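Local structure of amidase (Bacillus anthracis, 5EWQ) at residues T150-E158 with L276-D284. The protein probably hydrolyses carboxylic acid amides to the acid and ammonia, as a member of the amidase family. Numbering follows the deposited sequence.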
ATOM      1  N   THR A 150     -15.099  -3.658  -3.026  1.00 46.18           N
ATOM      2  CA  THR A 150     -15.361  -3.420  -4.442  1.00 44.67           C
ATOM      3  C   THR A 150     -14.098  -3.575  -5.280  1.00 44.87           C
ATOM      4  O   THR A 150     -14.153  -4.047  -6.414  1.00 54.60           O
ATOM      5  CB  THR A 150     -15.960  -2.024  -4.678  1.00 56.56           C
ATOM      6  OG1 THR A 150     -15.082  -1.027  -4.140  1.00 87.30           O
ATOM      7  CG2 THR A 150     -17.316  -1.915  -4.005  1.00 52.53           C
ATOM      8  N   ILE A 151     -12.960  -3.188  -4.713  1.00 49.93           N
ATOM      9  CA  ILE A 151     -11.684  -3.325  -5.405  1.00 46.56           C
ATOM     10  C   ILE A 151     -11.300  -4.796  -5.546  1.00 50.25           C
ATOM     11  O   ILE A 151     -10.627  -5.180  -6.500  1.00 55.63           O
ATOM     12  CB  ILE A 151     -10.558  -2.561  -4.679  1.00 39.84           C
ATOM     13  CG1 ILE A 151     -10.416  -3.046  -3.235  1.00 44.27           C
ATOM     14  CG2 ILE A 151     -10.832  -1.068  -4.705  1.00 39.60           C
ATOM     15  CD1 ILE A 151      -9.310  -2.357  -2.465  1.00 34.92           C
ATOM     16  N   VAL A 152     -11.740  -5.617  -4.597  1.00 42.43           N
ATOM     17  CA  VAL A 152     -11.499  -7.054  -4.654  1.00 49.39           C
ATOM     18  C   VAL A 152     -12.450  -7.699  -5.656  1.00 56.43           C
ATOM     19  O   VAL A 152     -12.063  -8.587  -6.419  1.00 61.13           O
ATOM     20  CB  VAL A 152     -11.672  -7.713  -3.271  1.00 46.20           C
ATOM     21  CG1 VAL A 152     -11.548  -9.226  -3.375  1.00 42.94           C
ATOM     22  CG2 VAL A 152     -10.653  -7.157  -2.291  1.00 42.85           C
ATOM     23  N   LYS A 153     -13.695  -7.232  -5.654  1.00 64.40           N
ATOM     24  CA  LYS A 153     -14.705  -7.730  -6.578  1.00 60.07           C
ATOM     25  C   LYS A 153     -14.327  -7.403  -8.020  1.00 69.37           C
ATOM     26  O   LYS A 153     -14.508  -8.225  -8.919  1.00 55.75           O
ATOM     27  CB  LYS A 153     -16.075  -7.138  -6.240  1.00 56.23           C
ATOM     28  CG  LYS A 153     -17.213  -7.662  -7.103  1.00 70.15           C
ATOM     29  CD  LYS A 153     -18.546  -7.066  -6.680  1.00 75.83           C
ATOM     30  N   GLN A 154     -13.793  -6.205  -8.233  1.00 60.54           N
ATOM     31  CA  GLN A 154     -13.372  -5.781  -9.563  1.00 55.60           C
ATOM     32  C   GLN A 154     -12.080  -6.473  -9.989  1.00 61.99           C
ATOM     33  O   GLN A 154     -11.823  -6.646 -11.181  1.00 64.89           O
ATOM     34  CB  GLN A 154     -13.196  -4.262  -9.612  1.00 52.81           C
ATOM     35  CG  GLN A 154     -14.498  -3.479  -9.515  1.00 57.95           C
ATOM     36  CD  GLN A 154     -14.276  -1.977  -9.518  1.00 66.16           C
ATOM     37  OE1 GLN A 154     -13.142  -1.506  -9.607  1.00 66.73           O
ATOM     38  NE2 GLN A 154     -15.362  -1.218  -9.422  1.00 61.72           N
ATOM     39  N   LEU A 155     -11.271  -6.867  -9.009  1.00 61.66           N
ATOM     40  CA  LEU A 155     -10.021  -7.567  -9.285  1.00 56.80           C
ATOM     41  C   LEU A 155     -10.275  -8.942  -9.891  1.00 60.05           C
ATOM     42  O   LEU A 155      -9.548  -9.384 -10.781  1.00 55.97           O
ATOM     43  CB  LEU A 155      -9.186  -7.706  -8.011  1.00 48.25           C
ATOM     44  CG  LEU A 155      -8.109  -6.643  -7.794  1.00 57.51           C
ATOM     45  CD1 LEU A 155      -7.347  -6.898  -6.501  1.00 53.12           C
ATOM     46  CD2 LEU A 155      -7.164  -6.608  -8.981  1.00 69.63           C
ATOM     47  N   LYS A 156     -11.315  -9.612  -9.405  1.00 63.33           N
ATOM     48  CA  LYS A 156     -11.640 -10.954  -9.868  1.00 76.81           C
ATOM     49  C   LYS A 156     -12.417 -10.917 -11.181  1.00 74.71           C
ATOM     50  O   LYS A 156     -12.676 -11.955 -11.790  1.00 66.21           O
ATOM     51  CB  LYS A 156     -12.433 -11.706  -8.798  1.00 79.63           C
ATOM     52  CG  LYS A 156     -11.668 -11.896  -7.496  1.00 73.27           C
ATOM     53  CD  LYS A 156     -12.465 -12.699  -6.483  1.00 77.97           C
ATOM     54  CE  LYS A 156     -13.710 -11.954  -6.037  1.00 81.14           C
ATOM     55  NZ  LYS A 156     -14.439 -12.691  -4.968  1.00 88.37           N
ATOM     56  N   GLU A 157     -12.781  -9.714 -11.614  1.00 76.59           N
ATOM     57  CA  GLU A 157     -13.469  -9.535 -12.887  1.00 79.06           C
ATOM     58  C   GLU A 157     -12.475  -9.517 -14.042  1.00 83.36           C
ATOM     59  O   GLU A 157     -12.866  -9.543 -15.210  1.00 96.14           O
ATOM     60  CB  GLU A 157     -14.295  -8.247 -12.877  1.00 74.82           C
ATOM     61  CG  GLU A 157     -15.508  -8.293 -11.962  1.00 73.34           C
ATOM     62  CD  GLU A 157     -16.204  -6.950 -11.847  1.00 78.68           C
ATOM     63  OE1 GLU A 157     -15.655  -5.949 -12.353  1.00 90.05           O
ATOM     64  OE2 GLU A 157     -17.300  -6.896 -11.250  1.00 68.50           O
ATOM     65  N   GLU A 158     -11.189  -9.472 -13.710  1.00 73.19           N
ATOM     66  CA  GLU A 158     -10.141  -9.478 -14.724  1.00 73.35           C
ATOM     67  C   GLU A 158      -9.222 -10.685 -14.570  1.00 76.87           C
ATOM     68  O   GLU A 158      -8.181 -10.771 -15.222  1.00 92.45           O
ATOM     69  CB  GLU A 158      -9.325  -8.183 -14.665  1.00 75.41           C
ATOM     70  CG  GLU A 158     -10.121  -6.933 -15.006  1.00 86.11           C
ATOM     71  CD  GLU A 158      -9.240  -5.713 -15.195  1.00 92.95           C
ATOM     72  OE1 GLU A 158      -9.786  -4.599 -15.331  1.00 94.56           O
ATOM     73  OE2 GLU A 158      -8.000  -5.869 -15.211  1.00 93.70           O
ATOM     74  N   LEU A 276      -2.088  -3.146 -11.889  1.00 56.78           N
ATOM     75  CA  LEU A 276      -3.031  -3.381 -10.804  1.00 53.85           C
ATOM     76  C   LEU A 276      -4.014  -2.223 -10.673  1.00 49.86           C
ATOM     77  O   LEU A 276      -5.179  -2.418 -10.324  1.00 48.97           O
ATOM     78  CB  LEU A 276      -2.282  -3.590  -9.485  1.00 51.12           C
ATOM     79  CG  LEU A 276      -3.128  -3.854  -8.239  1.00 52.52           C
ATOM     80  CD1 LEU A 276      -3.932  -5.130  -8.405  1.00 58.96           C
ATOM     81  CD2 LEU A 276      -2.248  -3.932  -7.004  1.00 49.33           C
ATOM     82  N   PHE A 277      -3.535  -1.018 -10.967  1.00 49.50           N
ATOM     83  CA  PHE A 277      -4.330   0.197 -10.824  1.00 50.07           C
ATOM     84  C   PHE A 277      -5.492   0.243 -11.815  1.00 67.76           C
ATOM     85  O   PHE A 277      -6.444   1.002 -11.634  1.00 72.04           O
ATOM     86  CB  PHE A 277      -3.436   1.428 -10.995  1.00 50.33           C
ATOM     87  CG  PHE A 277      -4.121   2.727 -10.682  1.00 50.77           C
ATOM     88  CD1 PHE A 277      -4.642   2.965  -9.421  1.00 48.69           C
ATOM     89  CD2 PHE A 277      -4.223   3.719 -11.642  1.00 53.48           C
ATOM     90  CE1 PHE A 277      -5.268   4.163  -9.129  1.00 53.96           C
ATOM     91  CE2 PHE A 277      -4.846   4.920 -11.356  1.00 55.62           C
ATOM     92  CZ  PHE A 277      -5.366   5.143 -10.096  1.00 52.12           C
ATOM     93  N   ASN A 278      -5.411  -0.576 -12.860  1.00 74.05           N
ATOM     94  CA  ASN A 278      -6.456  -0.630 -13.876  1.00 76.08           C
ATOM     95  C   ASN A 278      -7.762  -1.225 -13.354  1.00 77.59           C
ATOM     96  O   ASN A 278      -8.845  -0.817 -13.770  1.00 88.78           O
ATOM     97  CB  ASN A 278      -5.979  -1.434 -15.087  1.00 70.65           C
ATOM     98  CG  ASN A 278      -4.940  -0.695 -15.906  1.00 68.27           C
ATOM     99  OD1 ASN A 278      -4.928   0.535 -15.952  1.00 66.31           O
ATOM    100  ND2 ASN A 278      -4.062  -1.444 -16.562  1.00 62.92           N
ATOM    101  N   ALA A 279      -7.654  -2.187 -12.443  1.00 71.25           N
ATOM    102  CA  ALA A 279      -8.829  -2.896 -11.944  1.00 69.65           C
ATOM    103  C   ALA A 279      -9.366  -2.300 -10.648  1.00 55.99           C
ATOM    104  O   ALA A 279     -10.494  -2.586 -10.250  1.00 53.65           O
ATOM    105  CB  ALA A 279      -8.508  -4.368 -11.743  1.00 61.71           C
HETATM  106  N   MSE A 280      -8.559  -1.477  -9.986  1.00 57.29           N
HETATM  107  CA  MSE A 280      -8.975  -0.868  -8.728  1.00 56.22           C
HETATM  108  C   MSE A 280      -9.913   0.309  -8.965  1.00 60.32           C
HETATM  109  O   MSE A 280     -10.885   0.498  -8.232  1.00 58.13           O
HETATM  110  CB  MSE A 280      -7.762  -0.407  -7.922  1.00 46.82           C
HETATM  111  CG  MSE A 280      -6.752  -1.498  -7.615  1.00 44.88           C
HETATM  112 SE   MSE A 280      -5.422  -0.857  -6.344  0.84 65.81          SE
HETATM  113  CE  MSE A 280      -5.776   1.051  -6.522  1.00 69.28           C
ATOM    114  N   ILE A 281      -9.616   1.100  -9.992  1.00 53.35           N
ATOM    115  CA  ILE A 281     -10.424   2.269 -10.316  1.00 55.56           C
ATOM    116  C   ILE A 281     -11.810   1.871 -10.805  1.00 72.25           C
ATOM    117  O   ILE A 281     -12.041   0.722 -11.181  1.00 78.18           O
ATOM    118  CB  ILE A 281      -9.749   3.142 -11.389  1.00 59.84           C
ATOM    119  CG1 ILE A 281      -9.617   2.366 -12.703  1.00 70.19           C
ATOM    120  CG2 ILE A 281      -8.394   3.622 -10.908  1.00 64.31           C
ATOM    121  CD1 ILE A 281      -8.972   3.159 -13.820  1.00 76.46           C
ATOM    122  N   GLY A 282     -12.728   2.831 -10.801  1.00 63.80           N
ATOM    123  CA  GLY A 282     -14.085   2.585 -11.252  1.00 69.97           C
ATOM    124  C   GLY A 282     -15.098   3.443 -10.522  1.00 79.24           C
ATOM    125  O   GLY A 282     -14.734   4.324  -9.742  1.00 77.27           O
ATOM    126  N   TYR A 283     -16.375   3.185 -10.778  1.00 74.07           N
ATOM    127  CA  TYR A 283     -17.448   3.938 -10.145  1.00 71.98           C
ATOM    128  C   TYR A 283     -18.126   3.113  -9.057  1.00 71.39           C
ATOM    129  O   TYR A 283     -18.233   1.892  -9.167  1.00 66.00           O
ATOM    130  CB  TYR A 283     -18.476   4.388 -11.187  1.00 78.87           C
ATOM    131  CG  TYR A 283     -19.636   5.167 -10.609  1.00 81.89           C
ATOM    132  CD1 TYR A 283     -19.506   6.515 -10.300  1.00 88.05           C
ATOM    133  CD2 TYR A 283     -20.862   4.557 -10.379  1.00 77.87           C
ATOM    134  CE1 TYR A 283     -20.564   7.232  -9.772  1.00 89.99           C
ATOM    135  CE2 TYR A 283     -21.925   5.267  -9.852  1.00 90.05           C
ATOM    136  CZ  TYR A 283     -21.771   6.603  -9.552  1.00 93.10           C
ATOM    137  OH  TYR A 283     -22.827   7.315  -9.027  1.00 95.75           O
ATOM    138  N   ASP A 284     -18.581   3.788  -8.008  1.00 73.10           N
ATOM    139  CA  ASP A 284     -19.259   3.123  -6.903  1.00 74.05           C
ATOM    140  C   ASP A 284     -20.354   4.015  -6.327  1.00 92.89           C
ATOM    141  O   ASP A 284     -20.085   5.129  -5.875  1.00 96.09           O
ATOM    142  CB  ASP A 284     -18.256   2.743  -5.812  1.00 68.56           C
ATOM    143  CG  ASP A 284     -18.811   1.726  -4.832  1.00 66.74           C
ATOM    144  OD1 ASP A 284     -20.029   1.452  -4.869  1.00 60.55           O
ATOM    145  OD2 ASP A 284     -18.023   1.202  -4.019  1.00 53.47           O
TER
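The methyl of A279 is the central bump of this contact. It points at helix 150-155 and sits in a hollow between L155 and E158. L155 CD2 touches A279 CB at 3.8 Å. The carboxylate of E158 lies over the same methyl, with CD also 3.8 Å from A279 CB, at the end of an extended chain. L155 CD2 also reaches L276 CD1, 3.6 Å away, and the two leucine side chains cross at a slant.

Q154 fills the next hollow, at the C-terminal end of helix 270-280. Its CB lies against the carbonyl of A279. With CG anti to the carbonyl carbon (chi1 -69°), the extended side chain brings its amide beside the carbonyls of A279, M280 and I281. I151 CG2 rests near M280 O, at 3.9 Å.

At the far end, T150 and D284 approach from opposite directions, and the T150 methyl lies beside D284 OD2. S249 bonds both T150 OG1 and D284 OD2, and T251 also binds D284 OD2.

The axes of 150-155 and 276-280 pass 8.9 Å apart at closest approach, with 114° between their N-to-C directions. L276 and I151 also pack on V221 of strand 219-223, so the contact joins two helices lying over the central sheet of the amidase fold. An apolar patch of L155, L276 and A279 has polar groups at both ends, E158 beside A279 and T150 with D284 at the other. Apolar packing thus joins the helices, while the T150 and D284 end is tied through a residue outside both segments.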